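TssK (Serratia sp. FS14, PDB 5Y0E) probably serves as a trimeric baseplate component of the bacterial type VI secretion system, helping to join the baseplate to the membrane-spanning complex. Local coordinates at residues A[40-44]-A[289-293]; A[55-60]-A[177-182]; A[217-221]-A[234-238]; A[240-244]-A[269-273]. All coordinates share one frame; numbering follows the deposited sequence.

Interaction 1. Residues A[40-44]-A[289-293]; sequences GCFWG and YDHDN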
loop_
_atom_site.group_PDB
_atom_site.type_symbol
_atom_site.label_atom_id
_atom_site.label_comp_id
_atom_site.label_asym_id
_atom_site.label_seq_id
_atom_site.Cartn_x
_atom_site.Cartn_y
_atom_site.Cartn_z
ATOM N N GLY A 40 -12.705 3.644 -8.679
ATOM C CA GLY A 40 -12.137 4.597 -9.598
ATOM C C GLY A 40 -11.150 3.915 -10.526
ATOM O O GLY A 40 -10.551 2.890 -10.197
ATOM N N CYS A 41 -10.987 4.497 -11.705
ATOM C CA CYS A 41 -10.046 3.988 -12.701
ATOM C C CYS A 41 -10.384 2.550 -13.055
ATOM O O CYS A 41 -9.521 1.676 -13.077
ATOM C CB CYS A 41 -8.598 4.109 -12.219
ATOM S SG CYS A 41 -8.111 5.752 -11.701
ATOM N N PHE A 42 -11.663 2.322 -13.342
ATOM C CA PHE A 42 -12.222 0.989 -13.513
ATOM C C PHE A 42 -11.998 0.402 -14.897
ATOM O O PHE A 42 -12.227 -0.793 -15.077
ATOM C CB PHE A 42 -13.711 1.024 -13.223
ATOM C CG PHE A 42 -14.464 2.003 -14.062
ATOM C CD1 PHE A 42 -14.840 1.691 -15.345
ATOM C CD2 PHE A 42 -14.808 3.229 -13.565
ATOM C CE1 PHE A 42 -15.519 2.577 -16.107
ATOM C CE2 PHE A 42 -15.497 4.120 -14.341
ATOM C CZ PHE A 42 -15.851 3.790 -15.604
ATOM N N TRP A 43 -11.574 1.205 -15.866
ATOM C CA TRP A 43 -11.338 0.769 -17.229
ATOM C C TRP A 43 -9.873 0.435 -17.431
ATOM O O TRP A 43 -9.009 0.942 -16.726
ATOM C CB TRP A 43 -11.752 1.852 -18.212
ATOM C CG TRP A 43 -10.953 3.084 -18.060
ATOM C CD1 TRP A 43 -9.863 3.448 -18.784
ATOM C CD2 TRP A 43 -11.158 4.115 -17.101
ATOM N NE1 TRP A 43 -9.387 4.646 -18.345
ATOM C CE2 TRP A 43 -10.169 5.083 -17.318
ATOM C CE3 TRP A 43 -12.091 4.319 -16.084
ATOM C CZ2 TRP A 43 -10.084 6.238 -16.560
ATOM C CZ3 TRP A 43 -12.008 5.451 -15.333
ATOM C CH2 TRP A 43 -11.010 6.404 -15.569
ATOM N N GLY A 44 -9.600 -0.423 -18.386
ATOM C CA GLY A 44 -8.248 -0.717 -18.789
ATOM C C GLY A 44 -8.127 -2.170 -19.144
ATOM O O GLY A 44 -9.116 -2.885 -19.216
ATOM N N TYR A 289 -1.064 10.979 -10.631
ATOM C CA TYR A 289 -1.522 9.744 -11.257
ATOM C C TYR A 289 -2.408 10.043 -12.453
ATOM O O TYR A 289 -3.347 10.828 -12.367
ATOM C CB TYR A 289 -2.294 8.884 -10.263
ATOM C CG TYR A 289 -2.714 7.586 -10.868
ATOM C CD1 TYR A 289 -1.790 6.576 -11.076
ATOM C CD2 TYR A 289 -4.026 7.365 -11.252
ATOM C CE1 TYR A 289 -2.154 5.401 -11.639
ATOM C CE2 TYR A 289 -4.385 6.194 -11.818
ATOM C CZ TYR A 289 -3.451 5.210 -12.001
ATOM O OH TYR A 289 -3.802 4.032 -12.570
ATOM N N ASP A 290 -2.101 9.409 -13.567
ATOM C CA ASP A 290 -2.894 9.533 -14.779
ATOM C C ASP A 290 -3.088 8.121 -15.294
ATOM O O ASP A 290 -2.143 7.502 -15.795
ATOM C CB ASP A 290 -2.211 10.424 -15.821
ATOM C CG ASP A 290 -3.083 10.707 -17.026
ATOM O OD1 ASP A 290 -4.033 9.976 -17.290
ATOM O OD2 ASP A 290 -2.807 11.667 -17.747
ATOM N N HIS A 291 -4.311 7.614 -15.169
ATOM C CA HIS A 291 -4.555 6.234 -15.554
ATOM C C HIS A 291 -4.269 6.007 -17.032
ATOM O O HIS A 291 -3.839 4.923 -17.419
ATOM C CB HIS A 291 -5.991 5.840 -15.205
ATOM C CG HIS A 291 -6.236 4.364 -15.231
ATOM N ND1 HIS A 291 -5.571 3.487 -14.409
ATOM C CD2 HIS A 291 -7.058 3.612 -15.995
ATOM C CE1 HIS A 291 -5.973 2.259 -14.664
ATOM N NE2 HIS A 291 -6.876 2.308 -15.621
ATOM N N ASP A 292 -4.474 7.016 -17.868
ATOM C CA ASP A 292 -4.297 6.858 -19.301
ATOM C C ASP A 292 -2.954 7.382 -19.795
ATOM O O ASP A 292 -2.788 7.581 -20.992
ATOM C CB ASP A 292 -5.447 7.524 -20.054
ATOM C CG ASP A 292 -6.783 6.842 -19.792
ATOM O OD1 ASP A 292 -6.980 5.718 -20.280
ATOM O OD2 ASP A 292 -7.637 7.422 -19.095
ATOM N N ASN A 293 -1.990 7.590 -18.904
ATOM C CA ASN A 293 -0.626 7.866 -19.318
ATOM C C ASN A 293 0.354 7.408 -18.249
ATOM O O ASN A 293 1.043 8.220 -17.629
ATOM C CB ASN A 293 -0.445 9.351 -19.615
ATOM C CG ASN A 293 0.832 9.643 -20.389
ATOM O OD1 ASN A 293 1.772 8.847 -20.429
ATOM N ND2 ASN A 293 0.859 10.791 -21.014
#

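Interaction 2. Residues A[55-60]-A[177-182]; sequences LRQGKI and DNSLRL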
loop_
_atom_site.group_PDB
_atom_site.type_symbol
_atom_site.label_atom_id
_atom_site.label_comp_id
_atom_site.label_asym_id
_atom_site.label_seq_id
_atom_site.Cartn_x
_atom_site.Cartn_y
_atom_site.Cartn_z
ATOM N N LEU A 55 3.392 -7.736 -36.843
ATOM C CA LEU A 55 3.979 -6.407 -36.862
ATOM C C LEU A 55 4.777 -6.197 -38.122
ATOM O O LEU A 55 4.922 -5.068 -38.591
ATOM C CB LEU A 55 4.877 -6.209 -35.659
ATOM C CG LEU A 55 4.099 -5.787 -34.441
ATOM C CD1 LEU A 55 5.047 -5.677 -33.302
ATOM C CD2 LEU A 55 3.444 -4.470 -34.731
ATOM N N ARG A 56 5.277 -7.277 -38.691
ATOM C CA ARG A 56 6.164 -7.207 -39.831
ATOM C C ARG A 56 5.437 -6.945 -41.126
ATOM O O ARG A 56 6.065 -6.976 -42.182
ATOM C CB ARG A 56 6.944 -8.500 -39.931
ATOM C CG ARG A 56 7.275 -9.024 -38.561
ATOM C CD ARG A 56 8.320 -10.091 -38.603
ATOM N NE ARG A 56 7.853 -11.287 -39.281
ATOM C CZ ARG A 56 8.184 -12.520 -38.908
ATOM N NH1 ARG A 56 8.969 -12.702 -37.854
ATOM N NH2 ARG A 56 7.724 -13.572 -39.577
ATOM N N GLN A 57 4.145 -6.679 -41.089
ATOM C CA GLN A 57 3.434 -6.386 -42.323
ATOM C C GLN A 57 2.624 -5.108 -42.201
ATOM O O GLN A 57 1.641 -4.922 -42.915
ATOM C CB GLN A 57 2.537 -7.548 -42.720
ATOM C CG GLN A 57 3.022 -8.867 -42.195
ATOM C CD GLN A 57 2.009 -9.976 -42.415
ATOM O OE1 GLN A 57 0.894 -9.724 -42.871
ATOM N NE2 GLN A 57 2.379 -11.209 -42.071
ATOM N N GLY A 58 3.025 -4.219 -41.304
ATOM C CA GLY A 58 2.279 -2.999 -41.153
ATOM C C GLY A 58 0.941 -3.195 -40.510
ATOM O O GLY A 58 0.050 -2.368 -40.689
ATOM N N LYS A 59 0.779 -4.269 -39.758
ATOM C CA LYS A 59 -0.484 -4.586 -39.116
ATOM C C LYS A 59 -0.305 -4.592 -37.607
ATOM O O LYS A 59 0.658 -5.170 -37.088
ATOM C CB LYS A 59 -1.020 -5.941 -39.604
ATOM C CG LYS A 59 -1.561 -5.915 -41.044
ATOM C CD LYS A 59 -1.942 -7.298 -41.537
ATOM C CE LYS A 59 -2.173 -7.324 -43.047
ATOM N NZ LYS A 59 -3.452 -6.696 -43.470
ATOM N N ILE A 60 -1.221 -3.931 -36.916
ATOM C CA ILE A 60 -1.405 -4.112 -35.484
ATOM C C ILE A 60 -2.471 -5.174 -35.272
ATOM O O ILE A 60 -3.611 -5.014 -35.707
ATOM C CB ILE A 60 -1.817 -2.803 -34.809
ATOM C CG1 ILE A 60 -0.725 -1.756 -34.978
ATOM C CG2 ILE A 60 -2.105 -3.063 -33.354
ATOM C CD1 ILE A 60 0.596 -2.256 -34.540
ATOM N N ASP A 177 10.771 -2.210 -45.131
ATOM C CA ASP A 177 10.161 -3.501 -45.395
ATOM C C ASP A 177 8.746 -3.605 -44.867
ATOM O O ASP A 177 8.287 -4.725 -44.625
ATOM C CB ASP A 177 11.010 -4.620 -44.796
ATOM C CG ASP A 177 11.306 -4.402 -43.329
ATOM O OD1 ASP A 177 10.491 -3.767 -42.637
ATOM O OD2 ASP A 177 12.363 -4.863 -42.852
ATOM N N ASN A 178 8.064 -2.482 -44.648
ATOM C CA ASN A 178 6.689 -2.407 -44.167
ATOM C C ASN A 178 6.505 -2.911 -42.735
ATOM O O ASN A 178 5.394 -2.836 -42.216
ATOM C CB ASN A 178 5.719 -3.153 -45.092
ATOM C CG ASN A 178 5.312 -2.326 -46.272
ATOM O OD1 ASN A 178 5.831 -1.232 -46.482
ATOM N ND2 ASN A 178 4.384 -2.840 -47.064
ATOM N N SER A 179 7.544 -3.408 -42.075
ATOM C CA SER A 179 7.421 -3.736 -40.668
ATOM C C SER A 179 7.308 -2.464 -39.842
ATOM O O SER A 179 7.702 -1.378 -40.268
ATOM C CB SER A 179 8.618 -4.542 -40.194
ATOM O OG SER A 179 9.667 -3.675 -39.833
ATOM N N LEU A 180 6.765 -2.613 -38.643
ATOM C CA LEU A 180 6.533 -1.491 -37.750
ATOM C C LEU A 180 7.395 -1.609 -36.511
ATOM O O LEU A 180 7.582 -2.702 -35.981
ATOM C CB LEU A 180 5.078 -1.412 -37.336
ATOM C CG LEU A 180 4.014 -1.413 -38.435
ATOM C CD1 LEU A 180 2.715 -1.872 -37.847
ATOM C CD2 LEU A 180 3.864 -0.056 -39.048
ATOM N N ARG A 181 7.941 -0.481 -36.076
ATOM C CA ARG A 181 8.604 -0.376 -34.789
ATOM C C ARG A 181 7.686 0.382 -33.845
ATOM O O ARG A 181 7.170 1.449 -34.193
ATOM C CB ARG A 181 9.953 0.332 -34.897
ATOM C CG ARG A 181 10.716 0.405 -33.586
ATOM C CD ARG A 181 12.103 0.996 -33.787
ATOM N NE ARG A 181 12.037 2.250 -34.522
ATOM C CZ ARG A 181 12.077 3.450 -33.958
ATOM N NH1 ARG A 181 12.202 3.563 -32.642
ATOM N NH2 ARG A 181 11.996 4.538 -34.714
ATOM N N LEU A 182 7.469 -0.177 -32.664
ATOM C CA LEU A 182 6.541 0.387 -31.704
ATOM C C LEU A 182 7.287 1.067 -30.570
ATOM O O LEU A 182 8.398 0.680 -30.214
ATOM C CB LEU A 182 5.629 -0.692 -31.133
ATOM C CG LEU A 182 4.736 -1.384 -32.145
ATOM C CD1 LEU A 182 4.012 -2.530 -31.475
ATOM C CD2 LEU A 182 3.771 -0.404 -32.710
#

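Interaction 3. Residues A[217-221]-A[234-238]; sequences MSQRL and DFMLL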
loop_
_atom_site.group_PDB
_atom_site.type_symbol
_atom_site.label_atom_id
_atom_site.label_comp_id
_atom_site.label_asym_id
_atom_site.label_seq_id
_atom_site.Cartn_x
_atom_site.Cartn_y
_atom_site.Cartn_z
ATOM N N MET A 217 23.693 -0.092 3.526
ATOM C CA MET A 217 23.541 0.798 4.649
ATOM C C MET A 217 23.561 0.092 5.981
ATOM O O MET A 217 24.148 0.569 6.905
ATOM C CB MET A 217 22.303 1.637 4.502
ATOM C CG MET A 217 22.446 2.687 3.447
ATOM S SD MET A 217 21.041 3.754 3.357
ATOM C CE MET A 217 21.534 5.013 4.480
ATOM N N SER A 218 22.947 -1.073 6.061
ATOM C CA SER A 218 22.916 -1.825 7.288
ATOM C C SER A 218 24.290 -2.247 7.725
ATOM O O SER A 218 24.607 -2.204 8.869
ATOM C CB SER A 218 22.026 -3.033 7.157
ATOM O OG SER A 218 22.528 -3.887 6.196
ATOM N N GLN A 219 25.139 -2.615 6.799
ATOM C CA GLN A 219 26.463 -3.010 7.164
ATOM C C GLN A 219 27.313 -1.873 7.686
ATOM O O GLN A 219 28.174 -2.084 8.488
ATOM C CB GLN A 219 27.118 -3.720 6.005
ATOM C CG GLN A 219 26.399 -5.004 5.682
ATOM C CD GLN A 219 27.198 -5.933 4.815
ATOM O OE1 GLN A 219 27.033 -5.954 3.612
ATOM N NE2 GLN A 219 28.057 -6.715 5.429
ATOM N N ARG A 220 27.064 -0.668 7.219
ATOM C CA ARG A 220 27.777 0.479 7.674
ATOM C C ARG A 220 27.271 0.863 9.054
ATOM O O ARG A 220 28.023 1.218 9.902
ATOM C CB ARG A 220 27.613 1.600 6.671
ATOM C CG ARG A 220 27.785 2.989 7.214
ATOM C CD ARG A 220 29.217 3.294 7.496
ATOM N NE ARG A 220 29.986 3.362 6.290
ATOM C CZ ARG A 220 31.237 2.984 6.205
ATOM N NH1 ARG A 220 31.872 3.066 5.077
ATOM N NH2 ARG A 220 31.841 2.519 7.257
ATOM N N LEU A 221 25.991 0.700 9.297
ATOM C CA LEU A 221 25.432 1.025 10.583
ATOM C C LEU A 221 25.690 -0.010 11.660
ATOM O O LEU A 221 25.465 0.250 12.803
ATOM C CB LEU A 221 23.955 1.333 10.476
ATOM C CG LEU A 221 23.638 2.692 9.908
ATOM C CD1 LEU A 221 22.241 2.714 9.362
ATOM C CD2 LEU A 221 23.821 3.785 10.912
ATOM N N ASP A 234 21.392 8.736 8.356
ATOM C CA ASP A 234 21.531 7.491 7.675
ATOM C C ASP A 234 20.580 6.468 8.222
ATOM O O ASP A 234 19.983 5.756 7.487
ATOM C CB ASP A 234 22.925 6.957 7.852
ATOM C CG ASP A 234 23.898 7.616 6.974
ATOM O OD1 ASP A 234 23.505 8.332 6.069
ATOM O OD2 ASP A 234 25.082 7.421 7.193
ATOM N N PHE A 235 20.468 6.385 9.530
ATOM C CA PHE A 235 19.594 5.441 10.148
ATOM C C PHE A 235 18.164 5.745 9.803
ATOM O O PHE A 235 17.409 4.861 9.595
ATOM C CB PHE A 235 19.809 5.413 11.641
ATOM C CG PHE A 235 19.033 4.358 12.331
ATOM C CD1 PHE A 235 19.313 3.048 12.140
ATOM C CD2 PHE A 235 18.025 4.682 13.151
ATOM C CE1 PHE A 235 18.589 2.081 12.754
ATOM C CE2 PHE A 235 17.302 3.718 13.778
ATOM C CZ PHE A 235 17.582 2.413 13.575
ATOM N N MET A 236 17.780 7.001 9.781
ATOM C CA MET A 236 16.427 7.343 9.357
ATOM C C MET A 236 16.135 6.884 7.941
ATOM O O MET A 236 14.984 6.622 7.612
ATOM C CB MET A 236 16.205 8.843 9.424
ATOM C CG MET A 236 15.989 9.358 10.765
ATOM S SD MET A 236 16.527 11.031 10.969
ATOM C CE MET A 236 15.078 11.614 11.642
ATOM N N LEU A 237 17.149 6.834 7.083
ATOM C CA LEU A 237 16.914 6.514 5.690
ATOM C C LEU A 237 16.837 5.013 5.479
ATOM O O LEU A 237 15.993 4.536 4.727
ATOM C CB LEU A 237 18.009 7.127 4.822
ATOM C CG LEU A 237 17.968 6.748 3.339
ATOM C CD1 LEU A 237 16.771 7.336 2.620
ATOM C CD2 LEU A 237 19.192 7.189 2.684
ATOM N N LEU A 238 17.714 4.266 6.139
ATOM C CA LEU A 238 17.584 2.822 6.146
ATOM C C LEU A 238 16.205 2.395 6.654
ATOM O O LEU A 238 15.576 1.502 6.088
ATOM C CB LEU A 238 18.697 2.226 6.993
ATOM C CG LEU A 238 18.683 0.714 7.196
ATOM C CD1 LEU A 238 18.762 -0.051 5.881
ATOM C CD2 LEU A 238 19.811 0.325 8.076
#

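Interaction 4. Residues A[240-244]-A[269-273]; sequences LINRH and FATEL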
loop_
_atom_site.group_PDB
_atom_site.type_symbol
_atom_site.label_atom_id
_atom_site.label_comp_id
_atom_site.label_asym_id
_atom_site.label_seq_id
_atom_site.Cartn_x
_atom_site.Cartn_y
_atom_site.Cartn_z
ATOM N N LEU A 240 13.499 4.094 6.265
ATOM C CA LEU A 240 12.577 4.370 5.180
ATOM C C LEU A 240 12.736 3.354 4.074
ATOM O O LEU A 240 11.753 2.927 3.477
ATOM C CB LEU A 240 12.792 5.775 4.649
ATOM C CG LEU A 240 11.880 6.200 3.498
ATOM C CD1 LEU A 240 10.492 6.407 3.974
ATOM C CD2 LEU A 240 12.394 7.454 2.853
ATOM N N ILE A 241 13.969 2.952 3.801
ATOM C CA ILE A 241 14.210 1.866 2.870
ATOM C C ILE A 241 13.588 0.567 3.384
ATOM O O ILE A 241 12.995 -0.193 2.621
ATOM C CB ILE A 241 15.725 1.748 2.619
ATOM C CG1 ILE A 241 16.228 3.015 1.925
ATOM C CG2 ILE A 241 16.076 0.555 1.810
ATOM C CD1 ILE A 241 17.706 3.064 1.737
ATOM N N ASN A 242 13.673 0.317 4.684
ATOM C CA ASN A 242 13.214 -0.962 5.219
ATOM C C ASN A 242 11.700 -1.103 5.130
ATOM O O ASN A 242 11.201 -2.170 4.789
ATOM C CB ASN A 242 13.700 -1.128 6.646
ATOM C CG ASN A 242 15.125 -1.580 6.706
ATOM O OD1 ASN A 242 15.639 -2.121 5.751
ATOM N ND2 ASN A 242 15.762 -1.386 7.837
ATOM N N ARG A 243 10.961 -0.033 5.401
ATOM C CA ARG A 243 9.518 -0.060 5.217
ATOM C C ARG A 243 9.136 -0.482 3.806
ATOM O O ARG A 243 8.185 -1.243 3.616
ATOM C CB ARG A 243 8.915 1.307 5.520
ATOM C CG ARG A 243 7.435 1.362 5.214
ATOM C CD ARG A 243 6.886 2.746 5.062
ATOM N NE ARG A 243 7.539 3.688 5.961
ATOM C CZ ARG A 243 7.489 5.007 5.833
ATOM N NH1 ARG A 243 6.813 5.535 4.847
ATOM N NH2 ARG A 243 8.123 5.796 6.689
ATOM N N HIS A 244 9.854 0.005 2.806
ATOM C CA HIS A 244 9.511 -0.265 1.424
ATOM C C HIS A 244 10.067 -1.585 0.902
ATOM O O HIS A 244 9.586 -2.084 -0.107
ATOM C CB HIS A 244 9.963 0.922 0.568
ATOM C CG HIS A 244 9.166 2.152 0.828
ATOM N ND1 HIS A 244 9.520 3.077 1.776
ATOM C CD2 HIS A 244 7.992 2.577 0.313
ATOM C CE1 HIS A 244 8.609 4.030 1.825
ATOM N NE2 HIS A 244 7.668 3.744 0.952
ATOM N N PHE A 269 6.532 7.559 -0.877
ATOM C CA PHE A 269 7.940 7.243 -0.793
ATOM C C PHE A 269 8.780 8.402 -1.332
ATOM O O PHE A 269 9.698 8.874 -0.671
ATOM C CB PHE A 269 8.179 5.949 -1.559
ATOM C CG PHE A 269 9.528 5.338 -1.347
ATOM C CD1 PHE A 269 10.379 5.810 -0.390
ATOM C CD2 PHE A 269 9.939 4.288 -2.133
ATOM C CE1 PHE A 269 11.587 5.252 -0.214
ATOM C CE2 PHE A 269 11.149 3.733 -1.964
ATOM C CZ PHE A 269 11.982 4.220 -1.004
ATOM N N ALA A 270 8.437 8.911 -2.508
ATOM C CA ALA A 270 9.238 9.968 -3.102
ATOM C C ALA A 270 9.185 11.234 -2.265
ATOM O O ALA A 270 10.222 11.814 -1.933
ATOM C CB ALA A 270 8.776 10.243 -4.526
ATOM N N THR A 271 7.993 11.673 -1.893
ATOM C CA THR A 271 7.930 12.940 -1.193
ATOM C C THR A 271 8.574 12.871 0.181
ATOM O O THR A 271 9.087 13.879 0.658
ATOM C CB THR A 271 6.496 13.434 -1.099
ATOM O OG1 THR A 271 5.732 12.592 -0.240
ATOM C CG2 THR A 271 5.891 13.498 -2.469
ATOM N N GLU A 272 8.587 11.712 0.832
ATOM C CA GLU A 272 9.350 11.622 2.071
ATOM C C GLU A 272 10.852 11.557 1.793
ATOM O O GLU A 272 11.653 12.017 2.599
ATOM C CB GLU A 272 8.898 10.417 2.902
ATOM C CG GLU A 272 9.436 10.379 4.327
ATOM C CD GLU A 272 8.899 9.212 5.172
ATOM O OE1 GLU A 272 9.600 8.788 6.096
ATOM O OE2 GLU A 272 7.775 8.722 4.938
ATOM N N LEU A 273 11.242 10.997 0.663
ATOM C CA LEU A 273 12.652 10.926 0.313
ATOM C C LEU A 273 13.252 12.315 0.062
ATOM O O LEU A 273 14.408 12.555 0.397
ATOM C CB LEU A 273 12.793 10.008 -0.895
ATOM C CG LEU A 273 14.118 9.396 -1.293
ATOM C CD1 LEU A 273 14.756 8.820 -0.110
ATOM C CD2 LEU A 273 13.881 8.346 -2.343
#

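Interaction 1. Residues A[40-44]-A[289-293]
H291 reaches across to C41 and W43 and uses three parts of its ring. Its NE2 donates to O of W43 at 2.8 Å; the donor lies almost on the extension of the C=O bond and the oxygen close to the imidazole plane, but the N-H...O angle of 143° leaves the bond bent. The CD2 edge turns to W43 in a T-shaped pair, planes at 88°, with H291 CD2 above one face of the indole near its rim and 3.5 Å from W43 NE1. One imidazole face carries a CH-pi contact: C41 CB stands over its centre, 3.8 Å from the centroid. The sulfur of C41, anti to its carbonyl carbon (chi1 -54°), goes on to the edge of the Y289 ring, 3.8 Å from CE2. Farther out, W43 NE1 meets D292 OD1, which lies in the indole plane, at 3.3 Å on the syn side of the carboxylate and a little out of its plane; its bond to D292 OD2 is weak.

The imidazole is held from behind as well: Y289 OH and H291 ND1 are hydrogen-bonded at 2.6 Å, so both ring nitrogens are engaged and rotation about CB-CG is restrained. H258 meets the H291 ring and bonds O of C41, while H250 of the second subunit packs on Y289. D292 is positioned by its backbone N, which bonds D290 OD1 at 3.0 Å.

That last bond is an Asx turn within the type I beta turn from D290 to N293; N293 then N-caps helix 294-309. Through H291 and D292 the capped start of this helix is tied to the loop leading from helix 17-37 into strand 44-50.

Interaction 2. Residues A[55-60]-A[177-182]
L55 and L180 meet through both backbone and side chain. Of the backbone contacts, the one true hydrogen bond runs from L180 N to L55 O at 3.1 Å; the donor sits 36° out of the carbonyl plane, away from the lone-pair directions. The same oxygen takes a CA-H...O contact from S179 CA at 3.5 Å. G58 N also lies near N178 O, but the angle there is too poor for a bond; it bonds instead, weakly, to L55 O within its own turn.

Apolar contacts gather round the branches of L180 and L182. L180 CD1 presses on the bare backbone of G58, 3.5 Å from its C, a residue whose positive phi (71°) suits glycine. L55 and I60 both lie crosswise to L180, and I60 CD1 ends 3.9 Å from L180 CD1. L182 CD1 fits against both methyls of L55, 3.8 Å from L55 CD1, while its CD2 faces I60 CD1. The contact thus joins two sheets: strand 180-182 is an outermost strand of the six-stranded mixed sheet within this chain, whereas strand 59-60 pairs with 87-88. L50 of strand 44-50 packs on L55 and L182 as well. Toward the turns, S179 CB rests 3.6 Å from R56 CA.

Polar bonds inside 177-182 hold that turn. D177 OD1 accepts S179 N at 3.0 Å on its anti side, forming an Asx turn, and S179 OG at 2.9 Å on its syn side. The hydroxyl lies between its own backbone N and carbonyl carbon (chi1 85°) and also makes a weak hydrogen bond with R175 NH1.

Interaction 3. Residues A[217-221]-A[234-238]
M217 lies crosswise over L237, while L221 and L238 run alongside each other, pointing opposite ways; these two pairs form the middle of the contact. The thioether leaves its helix with CG anti to the carbonyl carbon (chi1 -72°) and bends at chi3, bringing CE over the far backbone, 3.5 Å from D234 O and 3.7 Å from L237 CD2. L238 points back with CG anti to its own N (chi1 176°): its CD2 lies 3.6 Å from L221 CD1 and also meets CA of S218, while its CD1 faces CB of M217. L221 CD1 is also 4.0 Å from F235 CD1, at the ring's edge and near its plane. Helices 197-222 and 229-253, consecutive in the chain, form a helical hairpin here, their local axes 10.3 Å apart with directions at 143°. The third subunit backs this pair: R280 of that subunit packs on L238, and M236 of that subunit on F235. S218 bonds through OG to O of S214 in its own helix. Across the two segments the contacts are van der Waals, made mostly by methyl groups, so cohesion depends on complementary shape and burial of apolar surface rather than on directed bonds.

Interaction 4. Residues A[240-244]-A[269-273]
H244 lays its imidazole flat against the ring of F269, and its atoms can be followed outward from the backbone. CB, 4.0 Å from F269 CE2, begins the overlap; CG, anti to the carbonyl carbon (chi1 -69°), lies near CD2 and CE2. CD2 lies over the CG-CD2 side of F269. ND1 stands over the phenyl centre and donates to O of L240, one turn back, at 2.8 Å and almost straight (176°), which fixes the ring's rotation. CE1 comes to 3.3 Å from F269 CD1, and NE2, at the tip, to 3.4 Å from F269 CG. The planes are 10° apart and the centroids 3.6 Å, a face-to-face stack. It joins helices 229-253 and 259-273 of the helical bundle, antiparallel here with local axes 11.6 Å apart; L210 of helix 197-222 closes on both rings. Beside the stack, L240 CG touches F269 CE1, while L240 CD1 meets E272 OE1 and lies over the rim of one face of the R243 guanidinium, within the same helix. R243 and E272 form a salt bridge, NH1 to OE2 at 3.3 Å with the oxygen at the guanidinium's edge; NH2 reaches both carboxylate oxygens, and each of these hydrogen bonds is weak. R243 NE pairs with E272 of the third subunit, and E272 OE2 with R243 of the second.

Interactions 3 and 4 are neighbours, centres about 13 Å apart, and share helix 229-253; they touch where L237 CD1 meets L273 CD1 at 3.7 Å and M217 SD meets I241 CD1 at 3.8 Å. Both also border the third subunit, so packing within the bundle continues into the trimer. Interaction 1 lies about 24 Å from interaction 4, centre to centre, and both reach the second subunit; along the chain it closes a loop enclosing the other three contacts. Interaction 2 joins sheets on the opposite side of the chain's centre from interactions 3 and 4, its centre about 50 Å from that of interaction 3.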